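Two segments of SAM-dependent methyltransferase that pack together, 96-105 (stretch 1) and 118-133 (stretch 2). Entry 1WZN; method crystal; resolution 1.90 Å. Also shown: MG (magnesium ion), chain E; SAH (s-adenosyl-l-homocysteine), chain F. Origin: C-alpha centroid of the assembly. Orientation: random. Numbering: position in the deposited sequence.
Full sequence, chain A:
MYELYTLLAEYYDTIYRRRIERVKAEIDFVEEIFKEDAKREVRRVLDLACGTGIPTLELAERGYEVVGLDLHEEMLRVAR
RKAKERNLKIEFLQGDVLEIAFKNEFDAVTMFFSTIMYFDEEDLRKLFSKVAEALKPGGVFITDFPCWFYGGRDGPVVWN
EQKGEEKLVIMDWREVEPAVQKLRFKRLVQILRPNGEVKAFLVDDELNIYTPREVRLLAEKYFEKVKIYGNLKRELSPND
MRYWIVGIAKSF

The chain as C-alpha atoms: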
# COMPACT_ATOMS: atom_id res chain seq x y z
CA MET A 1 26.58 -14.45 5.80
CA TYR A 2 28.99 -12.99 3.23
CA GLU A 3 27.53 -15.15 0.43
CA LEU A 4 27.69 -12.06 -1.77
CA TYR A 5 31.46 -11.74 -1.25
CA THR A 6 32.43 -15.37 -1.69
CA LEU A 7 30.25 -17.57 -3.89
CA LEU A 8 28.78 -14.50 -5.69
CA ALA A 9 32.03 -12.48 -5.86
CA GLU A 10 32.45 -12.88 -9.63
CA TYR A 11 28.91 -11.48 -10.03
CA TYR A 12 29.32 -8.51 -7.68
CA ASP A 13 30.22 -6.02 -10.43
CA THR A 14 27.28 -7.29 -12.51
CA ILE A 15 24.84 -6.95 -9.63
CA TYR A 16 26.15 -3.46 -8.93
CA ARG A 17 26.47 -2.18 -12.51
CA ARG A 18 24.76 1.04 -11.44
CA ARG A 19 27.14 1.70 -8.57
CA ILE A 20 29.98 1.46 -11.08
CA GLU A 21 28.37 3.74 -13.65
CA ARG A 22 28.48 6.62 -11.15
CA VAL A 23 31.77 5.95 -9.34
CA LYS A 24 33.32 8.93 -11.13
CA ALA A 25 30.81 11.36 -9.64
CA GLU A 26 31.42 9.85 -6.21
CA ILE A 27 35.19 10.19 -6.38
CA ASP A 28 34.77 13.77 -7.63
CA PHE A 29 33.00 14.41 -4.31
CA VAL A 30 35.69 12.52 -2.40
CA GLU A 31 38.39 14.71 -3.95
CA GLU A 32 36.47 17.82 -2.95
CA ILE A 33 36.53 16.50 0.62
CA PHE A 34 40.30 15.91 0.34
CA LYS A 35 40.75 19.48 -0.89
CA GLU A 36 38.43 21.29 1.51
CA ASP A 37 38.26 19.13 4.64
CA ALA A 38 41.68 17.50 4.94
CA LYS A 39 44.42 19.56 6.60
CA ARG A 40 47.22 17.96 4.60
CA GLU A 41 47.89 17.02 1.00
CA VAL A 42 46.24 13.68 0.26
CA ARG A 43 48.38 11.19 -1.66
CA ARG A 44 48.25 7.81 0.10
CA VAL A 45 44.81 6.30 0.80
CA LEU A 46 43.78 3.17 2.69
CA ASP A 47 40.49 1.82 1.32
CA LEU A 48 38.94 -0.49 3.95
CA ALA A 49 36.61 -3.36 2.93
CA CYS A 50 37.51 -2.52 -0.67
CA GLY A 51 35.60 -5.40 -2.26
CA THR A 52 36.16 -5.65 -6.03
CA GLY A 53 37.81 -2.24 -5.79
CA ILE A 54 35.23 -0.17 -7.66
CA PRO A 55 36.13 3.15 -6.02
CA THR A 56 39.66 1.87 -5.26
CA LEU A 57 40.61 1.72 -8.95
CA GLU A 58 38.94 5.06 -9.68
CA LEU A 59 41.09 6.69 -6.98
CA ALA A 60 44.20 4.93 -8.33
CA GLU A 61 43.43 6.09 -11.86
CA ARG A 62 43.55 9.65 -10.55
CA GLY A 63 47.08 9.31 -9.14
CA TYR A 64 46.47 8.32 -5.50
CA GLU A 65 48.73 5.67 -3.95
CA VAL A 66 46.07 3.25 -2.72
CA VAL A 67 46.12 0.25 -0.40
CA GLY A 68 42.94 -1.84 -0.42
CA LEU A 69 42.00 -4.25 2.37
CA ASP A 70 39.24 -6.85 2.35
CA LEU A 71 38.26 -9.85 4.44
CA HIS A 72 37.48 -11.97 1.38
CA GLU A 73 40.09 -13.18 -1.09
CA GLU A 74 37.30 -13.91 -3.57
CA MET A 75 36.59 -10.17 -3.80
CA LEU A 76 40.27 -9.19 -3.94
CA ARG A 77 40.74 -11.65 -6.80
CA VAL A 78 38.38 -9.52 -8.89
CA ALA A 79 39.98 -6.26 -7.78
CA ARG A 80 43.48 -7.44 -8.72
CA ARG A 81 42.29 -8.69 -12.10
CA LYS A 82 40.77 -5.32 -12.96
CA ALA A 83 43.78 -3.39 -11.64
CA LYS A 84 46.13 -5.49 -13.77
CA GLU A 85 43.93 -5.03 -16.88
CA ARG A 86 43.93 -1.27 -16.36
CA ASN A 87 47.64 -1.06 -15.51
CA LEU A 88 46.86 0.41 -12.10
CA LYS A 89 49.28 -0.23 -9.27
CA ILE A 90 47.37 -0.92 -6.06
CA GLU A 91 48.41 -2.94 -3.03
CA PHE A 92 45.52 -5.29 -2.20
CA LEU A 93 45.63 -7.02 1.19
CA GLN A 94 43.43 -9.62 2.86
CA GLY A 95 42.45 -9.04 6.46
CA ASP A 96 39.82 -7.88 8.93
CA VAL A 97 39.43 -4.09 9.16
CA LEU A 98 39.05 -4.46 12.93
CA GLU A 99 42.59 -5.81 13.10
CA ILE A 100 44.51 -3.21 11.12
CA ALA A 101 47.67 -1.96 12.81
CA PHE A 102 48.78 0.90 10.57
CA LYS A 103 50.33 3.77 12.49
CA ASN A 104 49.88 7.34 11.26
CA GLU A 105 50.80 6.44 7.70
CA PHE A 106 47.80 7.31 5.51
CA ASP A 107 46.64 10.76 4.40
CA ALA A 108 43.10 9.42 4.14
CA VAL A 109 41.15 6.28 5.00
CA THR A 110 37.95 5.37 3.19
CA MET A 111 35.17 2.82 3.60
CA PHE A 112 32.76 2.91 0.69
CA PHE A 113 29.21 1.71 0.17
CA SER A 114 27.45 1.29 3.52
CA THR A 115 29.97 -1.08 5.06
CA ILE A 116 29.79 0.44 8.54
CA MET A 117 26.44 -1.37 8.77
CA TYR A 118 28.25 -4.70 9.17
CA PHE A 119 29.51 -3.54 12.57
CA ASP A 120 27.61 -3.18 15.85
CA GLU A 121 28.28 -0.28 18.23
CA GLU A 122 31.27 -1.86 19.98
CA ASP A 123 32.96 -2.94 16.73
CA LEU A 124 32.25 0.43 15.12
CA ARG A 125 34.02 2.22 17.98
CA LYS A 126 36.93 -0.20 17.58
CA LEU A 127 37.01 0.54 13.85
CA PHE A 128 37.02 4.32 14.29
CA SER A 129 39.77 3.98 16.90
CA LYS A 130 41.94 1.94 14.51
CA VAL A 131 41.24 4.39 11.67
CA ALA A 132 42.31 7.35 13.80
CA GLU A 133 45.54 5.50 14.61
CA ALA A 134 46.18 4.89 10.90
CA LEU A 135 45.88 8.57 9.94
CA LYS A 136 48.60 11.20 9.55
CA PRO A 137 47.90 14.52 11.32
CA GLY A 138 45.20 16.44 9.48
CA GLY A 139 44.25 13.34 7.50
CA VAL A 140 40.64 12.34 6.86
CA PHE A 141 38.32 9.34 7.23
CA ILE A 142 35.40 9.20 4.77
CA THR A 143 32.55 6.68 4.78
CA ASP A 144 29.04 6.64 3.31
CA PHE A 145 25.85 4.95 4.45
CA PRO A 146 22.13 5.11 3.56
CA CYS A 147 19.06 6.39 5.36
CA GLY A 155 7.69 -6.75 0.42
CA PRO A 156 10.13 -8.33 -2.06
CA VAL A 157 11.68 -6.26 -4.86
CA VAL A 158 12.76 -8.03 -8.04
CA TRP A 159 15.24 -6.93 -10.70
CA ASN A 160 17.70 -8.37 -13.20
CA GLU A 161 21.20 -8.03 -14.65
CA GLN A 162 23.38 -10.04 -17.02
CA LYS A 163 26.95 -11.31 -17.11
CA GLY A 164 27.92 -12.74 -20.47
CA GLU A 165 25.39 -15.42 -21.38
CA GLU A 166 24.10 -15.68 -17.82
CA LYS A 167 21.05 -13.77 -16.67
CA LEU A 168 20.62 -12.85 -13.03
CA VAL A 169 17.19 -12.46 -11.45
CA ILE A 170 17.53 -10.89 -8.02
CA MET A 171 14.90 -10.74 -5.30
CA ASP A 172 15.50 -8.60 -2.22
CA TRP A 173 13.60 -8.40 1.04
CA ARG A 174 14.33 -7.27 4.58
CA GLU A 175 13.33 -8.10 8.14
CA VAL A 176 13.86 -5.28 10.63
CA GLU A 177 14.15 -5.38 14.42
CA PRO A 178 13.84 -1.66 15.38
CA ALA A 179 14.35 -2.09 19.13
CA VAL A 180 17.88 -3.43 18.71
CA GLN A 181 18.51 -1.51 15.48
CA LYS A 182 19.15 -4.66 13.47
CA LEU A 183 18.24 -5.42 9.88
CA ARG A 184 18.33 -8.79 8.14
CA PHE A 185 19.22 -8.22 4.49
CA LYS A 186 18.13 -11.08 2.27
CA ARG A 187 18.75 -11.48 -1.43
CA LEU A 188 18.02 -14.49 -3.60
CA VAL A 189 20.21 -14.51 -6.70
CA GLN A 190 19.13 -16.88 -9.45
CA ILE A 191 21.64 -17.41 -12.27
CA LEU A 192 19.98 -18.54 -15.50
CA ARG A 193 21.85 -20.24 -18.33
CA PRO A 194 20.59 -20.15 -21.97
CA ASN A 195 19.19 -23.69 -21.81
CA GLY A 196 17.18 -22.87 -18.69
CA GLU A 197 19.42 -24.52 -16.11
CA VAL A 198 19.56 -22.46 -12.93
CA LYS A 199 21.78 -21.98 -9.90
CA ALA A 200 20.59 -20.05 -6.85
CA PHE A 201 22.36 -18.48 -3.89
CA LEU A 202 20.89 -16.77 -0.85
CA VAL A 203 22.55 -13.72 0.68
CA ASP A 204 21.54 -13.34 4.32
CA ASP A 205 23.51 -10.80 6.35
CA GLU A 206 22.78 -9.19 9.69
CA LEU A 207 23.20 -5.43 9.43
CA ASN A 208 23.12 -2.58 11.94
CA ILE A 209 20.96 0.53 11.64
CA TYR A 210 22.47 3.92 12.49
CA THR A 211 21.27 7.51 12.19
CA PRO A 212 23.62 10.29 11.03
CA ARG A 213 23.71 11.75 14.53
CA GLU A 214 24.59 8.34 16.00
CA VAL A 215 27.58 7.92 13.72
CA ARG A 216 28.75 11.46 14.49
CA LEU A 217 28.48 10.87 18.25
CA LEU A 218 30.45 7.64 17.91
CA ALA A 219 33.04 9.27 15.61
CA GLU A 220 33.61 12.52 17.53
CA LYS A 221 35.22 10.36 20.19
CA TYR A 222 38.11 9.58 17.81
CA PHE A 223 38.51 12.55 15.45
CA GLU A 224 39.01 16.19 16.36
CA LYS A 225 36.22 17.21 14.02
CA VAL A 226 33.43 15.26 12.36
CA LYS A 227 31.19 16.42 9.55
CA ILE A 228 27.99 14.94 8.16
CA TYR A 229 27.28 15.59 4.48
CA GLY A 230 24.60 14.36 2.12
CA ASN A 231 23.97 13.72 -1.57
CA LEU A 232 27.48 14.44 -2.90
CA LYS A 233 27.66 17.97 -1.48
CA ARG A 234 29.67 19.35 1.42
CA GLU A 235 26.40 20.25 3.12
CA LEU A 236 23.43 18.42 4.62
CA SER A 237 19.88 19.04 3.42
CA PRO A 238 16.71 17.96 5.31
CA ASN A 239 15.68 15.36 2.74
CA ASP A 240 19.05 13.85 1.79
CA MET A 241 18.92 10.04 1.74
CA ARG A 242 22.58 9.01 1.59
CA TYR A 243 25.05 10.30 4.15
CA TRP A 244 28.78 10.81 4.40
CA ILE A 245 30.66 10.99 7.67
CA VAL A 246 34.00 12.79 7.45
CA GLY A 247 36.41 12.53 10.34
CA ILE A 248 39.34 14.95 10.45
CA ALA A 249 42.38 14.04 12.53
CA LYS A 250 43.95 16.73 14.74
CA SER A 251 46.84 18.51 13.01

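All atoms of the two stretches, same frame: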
# COMPACT_ATOMS: atom_id res chain seq x y z
N ASP A 96 40.99 -8.44 8.27
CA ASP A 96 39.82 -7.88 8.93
C ASP A 96 40.13 -6.41 9.24
O ASP A 96 41.20 -6.10 9.78
CB ASP A 96 39.59 -8.64 10.24
CG ASP A 96 38.27 -8.30 10.91
OD1 ASP A 96 37.78 -7.16 10.76
OD2 ASP A 96 37.74 -9.18 11.62
N VAL A 97 39.22 -5.51 8.89
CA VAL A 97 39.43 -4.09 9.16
C VAL A 97 39.57 -3.81 10.65
O VAL A 97 40.21 -2.83 11.04
CB VAL A 97 38.27 -3.19 8.62
CG1 VAL A 97 38.19 -3.29 7.10
CG2 VAL A 97 36.95 -3.59 9.26
N LEU A 98 38.97 -4.66 11.49
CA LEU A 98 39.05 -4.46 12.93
C LEU A 98 40.41 -4.83 13.50
O LEU A 98 40.67 -4.62 14.69
CB LEU A 98 37.96 -5.26 13.64
CG LEU A 98 36.52 -4.92 13.25
CD1 LEU A 98 35.56 -5.82 14.01
CD2 LEU A 98 36.23 -3.45 13.56
N GLU A 99 41.27 -5.39 12.66
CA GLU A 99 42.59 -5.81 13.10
C GLU A 99 43.73 -5.06 12.44
O GLU A 99 44.88 -5.48 12.54
CB GLU A 99 42.76 -7.31 12.86
CG GLU A 99 41.91 -8.20 13.77
CD GLU A 99 41.86 -9.64 13.30
OE1 GLU A 99 42.82 -10.10 12.64
OE2 GLU A 99 40.85 -10.32 13.59
N ILE A 100 43.43 -3.96 11.76
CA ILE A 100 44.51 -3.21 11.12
C ILE A 100 45.44 -2.67 12.20
O ILE A 100 45.01 -2.43 13.33
CB ILE A 100 44.00 -2.04 10.25
CG1 ILE A 100 43.20 -1.04 11.10
CG2 ILE A 100 43.15 -2.59 9.09
CD1 ILE A 100 42.77 0.20 10.32
N ALA A 101 46.70 -2.47 11.85
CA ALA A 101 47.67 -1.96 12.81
C ALA A 101 48.55 -0.86 12.22
O ALA A 101 49.68 -0.64 12.67
CB ALA A 101 48.54 -3.11 13.32
N PHE A 102 48.03 -0.17 11.20
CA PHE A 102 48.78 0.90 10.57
C PHE A 102 48.93 2.04 11.57
O PHE A 102 48.01 2.32 12.34
CB PHE A 102 48.03 1.38 9.33
CG PHE A 102 47.84 0.31 8.30
CD1 PHE A 102 48.94 -0.22 7.62
CD2 PHE A 102 46.58 -0.19 8.03
CE1 PHE A 102 48.77 -1.24 6.68
CE2 PHE A 102 46.40 -1.20 7.10
CZ PHE A 102 47.50 -1.73 6.42
N LYS A 103 50.08 2.69 11.55
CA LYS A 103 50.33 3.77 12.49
C LYS A 103 50.67 5.09 11.82
O LYS A 103 51.78 5.26 11.30
CB LYS A 103 51.46 3.39 13.45
CG LYS A 103 51.23 2.06 14.16
CD LYS A 103 50.03 2.13 15.11
CE LYS A 103 49.65 0.74 15.59
NZ LYS A 103 50.84 -0.03 16.06
N ASN A 104 49.71 6.01 11.83
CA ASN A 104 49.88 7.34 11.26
C ASN A 104 50.64 7.31 9.94
O ASN A 104 51.67 7.97 9.78
CB ASN A 104 50.60 8.21 12.29
CG ASN A 104 50.10 7.96 13.71
OD1 ASN A 104 50.72 7.21 14.48
ND2 ASN A 104 48.96 8.55 14.04
N GLU A 105 50.12 6.55 8.98
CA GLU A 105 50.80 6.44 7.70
C GLU A 105 49.95 6.67 6.45
O GLU A 105 50.43 6.52 5.34
CB GLU A 105 51.51 5.09 7.61
CG GLU A 105 50.60 3.88 7.63
CD GLU A 105 51.40 2.59 7.71
OE1 GLU A 105 51.75 2.17 8.84
OE2 GLU A 105 51.68 2.01 6.64
N TYR A 118 27.89 -3.34 8.79
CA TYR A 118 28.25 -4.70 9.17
C TYR A 118 28.74 -4.76 10.61
O TYR A 118 28.87 -5.84 11.18
CB TYR A 118 29.34 -5.25 8.25
CG TYR A 118 28.81 -5.86 6.97
CD1 TYR A 118 28.32 -7.16 6.95
CD2 TYR A 118 28.73 -5.10 5.81
CE1 TYR A 118 27.74 -7.69 5.79
CE2 TYR A 118 28.15 -5.62 4.65
CZ TYR A 118 27.66 -6.91 4.65
OH TYR A 118 27.06 -7.41 3.52
N PHE A 119 28.97 -3.59 11.21
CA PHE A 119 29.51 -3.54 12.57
C PHE A 119 28.55 -2.99 13.62
O PHE A 119 27.89 -1.98 13.39
CB PHE A 119 30.78 -2.68 12.56
CG PHE A 119 31.77 -3.10 11.53
CD1 PHE A 119 32.52 -4.25 11.70
CD2 PHE A 119 31.91 -2.38 10.34
CE1 PHE A 119 33.41 -4.68 10.71
CE2 PHE A 119 32.79 -2.80 9.35
CZ PHE A 119 33.54 -3.95 9.53
N ASP A 120 28.48 -3.66 14.78
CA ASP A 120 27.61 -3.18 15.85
C ASP A 120 28.33 -2.02 16.55
O ASP A 120 29.45 -1.67 16.17
CB ASP A 120 27.25 -4.29 16.87
CG ASP A 120 28.46 -4.97 17.50
OD1 ASP A 120 29.54 -4.36 17.62
OD2 ASP A 120 28.30 -6.14 17.91
N GLU A 121 27.69 -1.42 17.55
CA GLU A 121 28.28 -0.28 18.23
C GLU A 121 29.71 -0.48 18.73
O GLU A 121 30.58 0.35 18.47
CB GLU A 121 27.40 0.17 19.41
CG GLU A 121 27.80 1.52 19.96
CD GLU A 121 26.94 1.96 21.14
OE1 GLU A 121 27.00 1.31 22.20
OE2 GLU A 121 26.20 2.95 20.99
N GLU A 122 29.95 -1.58 19.44
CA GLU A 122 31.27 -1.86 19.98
C GLU A 122 32.34 -2.00 18.88
O GLU A 122 33.43 -1.44 18.98
CB GLU A 122 31.22 -3.14 20.82
CG GLU A 122 30.29 -3.08 22.04
CD GLU A 122 28.83 -2.78 21.69
OE1 GLU A 122 28.29 -3.39 20.74
OE2 GLU A 122 28.21 -1.93 22.39
N ASP A 123 32.02 -2.75 17.83
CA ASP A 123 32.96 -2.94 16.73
C ASP A 123 33.16 -1.65 15.94
O ASP A 123 34.24 -1.41 15.40
CB ASP A 123 32.49 -4.06 15.80
CG ASP A 123 32.74 -5.44 16.38
OD1 ASP A 123 33.53 -5.55 17.34
OD2 ASP A 123 32.16 -6.42 15.87
N LEU A 124 32.13 -0.82 15.86
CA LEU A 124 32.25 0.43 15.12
C LEU A 124 33.20 1.36 15.87
O LEU A 124 34.01 2.06 15.26
CB LEU A 124 30.87 1.09 14.94
CG LEU A 124 30.76 2.19 13.89
CD1 LEU A 124 31.29 1.69 12.53
CD2 LEU A 124 29.31 2.64 13.76
N ARG A 125 33.12 1.37 17.20
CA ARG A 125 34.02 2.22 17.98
C ARG A 125 35.45 1.72 17.79
O ARG A 125 36.38 2.51 17.68
CB ARG A 125 33.68 2.18 19.48
CG ARG A 125 32.37 2.84 19.86
CD ARG A 125 32.29 3.02 21.37
NE ARG A 125 31.09 3.75 21.79
CZ ARG A 125 30.94 4.32 22.98
NH1 ARG A 125 31.92 4.27 23.87
NH2 ARG A 125 29.82 4.95 23.27
N LYS A 126 35.61 0.40 17.76
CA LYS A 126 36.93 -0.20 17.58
C LYS A 126 37.48 0.19 16.21
O LYS A 126 38.67 0.49 16.08
CB LYS A 126 36.85 -1.72 17.68
CG LYS A 126 38.20 -2.41 17.50
CD LYS A 126 38.10 -3.92 17.69
CE LYS A 126 39.47 -4.57 17.65
NZ LYS A 126 39.41 -6.05 17.84
N LEU A 127 36.62 0.17 15.21
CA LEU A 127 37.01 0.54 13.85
C LEU A 127 37.48 1.99 13.79
O LEU A 127 38.56 2.28 13.26
CB LEU A 127 35.84 0.36 12.88
CG LEU A 127 36.08 0.84 11.44
CD1 LEU A 127 37.23 0.05 10.81
CD2 LEU A 127 34.80 0.66 10.62
N PHE A 128 36.67 2.91 14.31
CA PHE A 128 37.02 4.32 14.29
C PHE A 128 38.33 4.57 15.03
O PHE A 128 39.12 5.42 14.64
CB PHE A 128 35.91 5.17 14.94
CG PHE A 128 34.62 5.21 14.15
CD1 PHE A 128 34.59 4.90 12.80
CD2 PHE A 128 33.43 5.61 14.77
CE1 PHE A 128 33.40 4.98 12.07
CE2 PHE A 128 32.25 5.69 14.05
CZ PHE A 128 32.23 5.38 12.70
N SER A 129 38.54 3.83 16.12
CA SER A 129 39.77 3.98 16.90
C SER A 129 40.98 3.56 16.06
O SER A 129 42.01 4.24 16.06
CB SER A 129 39.69 3.12 18.16
OG SER A 129 40.81 3.38 18.99
N LYS A 130 40.85 2.44 15.35
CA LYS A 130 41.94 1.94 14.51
C LYS A 130 42.19 2.87 13.32
O LYS A 130 43.33 3.04 12.89
CB LYS A 130 41.63 0.53 13.99
CG LYS A 130 41.36 -0.50 15.07
CD LYS A 130 42.60 -0.79 15.89
CE LYS A 130 42.74 -2.28 16.18
NZ LYS A 130 44.17 -2.69 16.25
N VAL A 131 41.12 3.47 12.79
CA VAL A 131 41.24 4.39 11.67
C VAL A 131 41.99 5.64 12.11
O VAL A 131 42.89 6.12 11.41
CB VAL A 131 39.84 4.79 11.12
CG1 VAL A 131 39.96 5.97 10.17
CG2 VAL A 131 39.21 3.60 10.39
N ALA A 132 41.63 6.17 13.28
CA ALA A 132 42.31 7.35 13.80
C ALA A 132 43.81 7.06 13.95
O ALA A 132 44.64 7.91 13.62
CB ALA A 132 41.71 7.75 15.14
N GLU A 133 44.14 5.87 14.43
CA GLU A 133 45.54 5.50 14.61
C GLU A 133 46.29 5.35 13.29
O GLU A 133 47.51 5.50 13.23
CB GLU A 133 45.66 4.20 15.42
CG GLU A 133 45.03 4.27 16.80
CD GLU A 133 45.34 3.06 17.66
OE1 GLU A 133 45.18 1.92 17.18
OE2 GLU A 133 45.74 3.25 18.83
MG MG E . 29.37 -7.18 19.76
N SAH F . 33.98 -0.85 -0.89
CA SAH F . 33.44 -1.77 -1.98
CB SAH F . 32.67 -2.98 -1.52
CG SAH F . 31.39 -2.84 -0.71
SD SAH F . 30.87 -4.57 -0.30
C SAH F . 32.55 -0.84 -2.93
O SAH F . 32.43 0.37 -2.68
OXT SAH F . 32.01 -1.44 -3.94
C5' SAH F . 31.26 -4.75 1.40
C4' SAH F . 32.74 -5.35 1.59
O4' SAH F . 32.85 -5.45 3.02
C3' SAH F . 32.94 -6.77 1.10
O3' SAH F . 33.96 -6.80 0.10
C2' SAH F . 33.29 -7.56 2.42
O2' SAH F . 34.19 -8.64 2.19
C1' SAH F . 33.86 -6.47 3.31
N9 SAH F . 33.88 -6.68 4.64
C8 SAH F . 32.88 -6.94 5.57
N7 SAH F . 33.28 -7.09 6.79
C5 SAH F . 34.69 -6.90 6.71
C6 SAH F . 35.70 -6.94 7.73
N6 SAH F . 35.45 -7.17 9.03
N1 SAH F . 36.99 -6.71 7.28
C2 SAH F . 37.29 -6.47 5.97
N3 SAH F . 36.34 -6.43 4.96
C4 SAH F . 35.07 -6.65 5.41
O HOH W 1 45.56 1.31 12.58
O HOH W 2 30.92 -6.11 19.10
O HOH W 3 28.68 -5.86 21.25

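Stretch 1 runs as an irregular chain, with a short 3-10 segment at Val97 and Leu98, along one side of the helix that begins at Glu121. The two bury 621 Å² of surface, both sides summed, and the nearest CA pairs, Leu98 with Leu127, Ile100 with Lys130 and Lys103 with Glu133, show that both stretches advance in the same direction.

Asp96 makes no direct contact with stretch 2; its carboxylate organises the start of the loop instead. Asp96 OD1 accepts from Leu98 N at 2.9 Å, with an N-H...O angle of 165°, and also from SAH N6 at 2.9 Å and 173°. One oxygen thus ties the 3-10 turn to the adenine. Val97 adds a second bond to the same edge of the base, its backbone N donating to SAH N1 at 3.0 Å.

The CA-to-CB bond of Val97 points toward stretch 2, and its CG2 methyl meets both an aromatic and an aliphatic partner: Val97 CG2 lies 3.4 Å from Phe119 CZ and 4.0 Å from Leu127 CD1. The Phe119 ring links this apolar patch to the ligand, since SAH N6 sits at the ring's edge, 3.6 Å from Phe119 CE1. Val97 CG2 and Leu98 CG approach the same ring obliquely.

Leu98 has the largest covered area of any residue here, 137 Å². Its CA-to-CB bond points sideways, but the m,t rotamer brings the end of the side chain nearer the helix. Leu98 CG is 4.0 Å from Phe119 CE1, and Leu98 CD2 is 3.9 Å from Leu127 CB and 3.4 Å from Asp123 O. That carbonyl is already engaged within the helix, accepting from Leu127 N at 2.9 Å. Asp123 N in turn donates to Asp120 OD1 at 3.0 Å and 169°, the capping bond at the helix start, while Asp120 OD2 binds the magnesium ion at 2.4 Å. The Leu98 carbonyl has lysine methylenes around it: Leu98 O lies 3.2 Å from Lys126 CE and 3.5 Å from Lys130 CE.

At Ile100 the contact combines polar and apolar elements. Lys130 NZ donates to Ile100 O at 3.0 Å, while Ile100 CG1 packs 3.6 Å from Lys130 CB. The lysine therefore contributes both its aliphatic base and its terminal amine, with chi3 and chi4 lying between the usual wells.

Farther along, water 1 bridges the stretches, donating to Phe102 O at 2.7 Å and to Lys130 O at 2.8 Å. Phe102 O also lies 3.3 Å from Glu133 O, but two acceptors cannot bond to each other. The final direct contacts converge on that backbone carbonyl of Glu133. Lys103 CA makes a CA-H...O contact to Glu133 O at 3.4 Å and 142°, and within the loop Lys103 N donates to Glu105 OE1 at 3.2 Å. Asn104 N donates to Glu133 O at 2.7 Å with an angle of 168°, short and nearly linear.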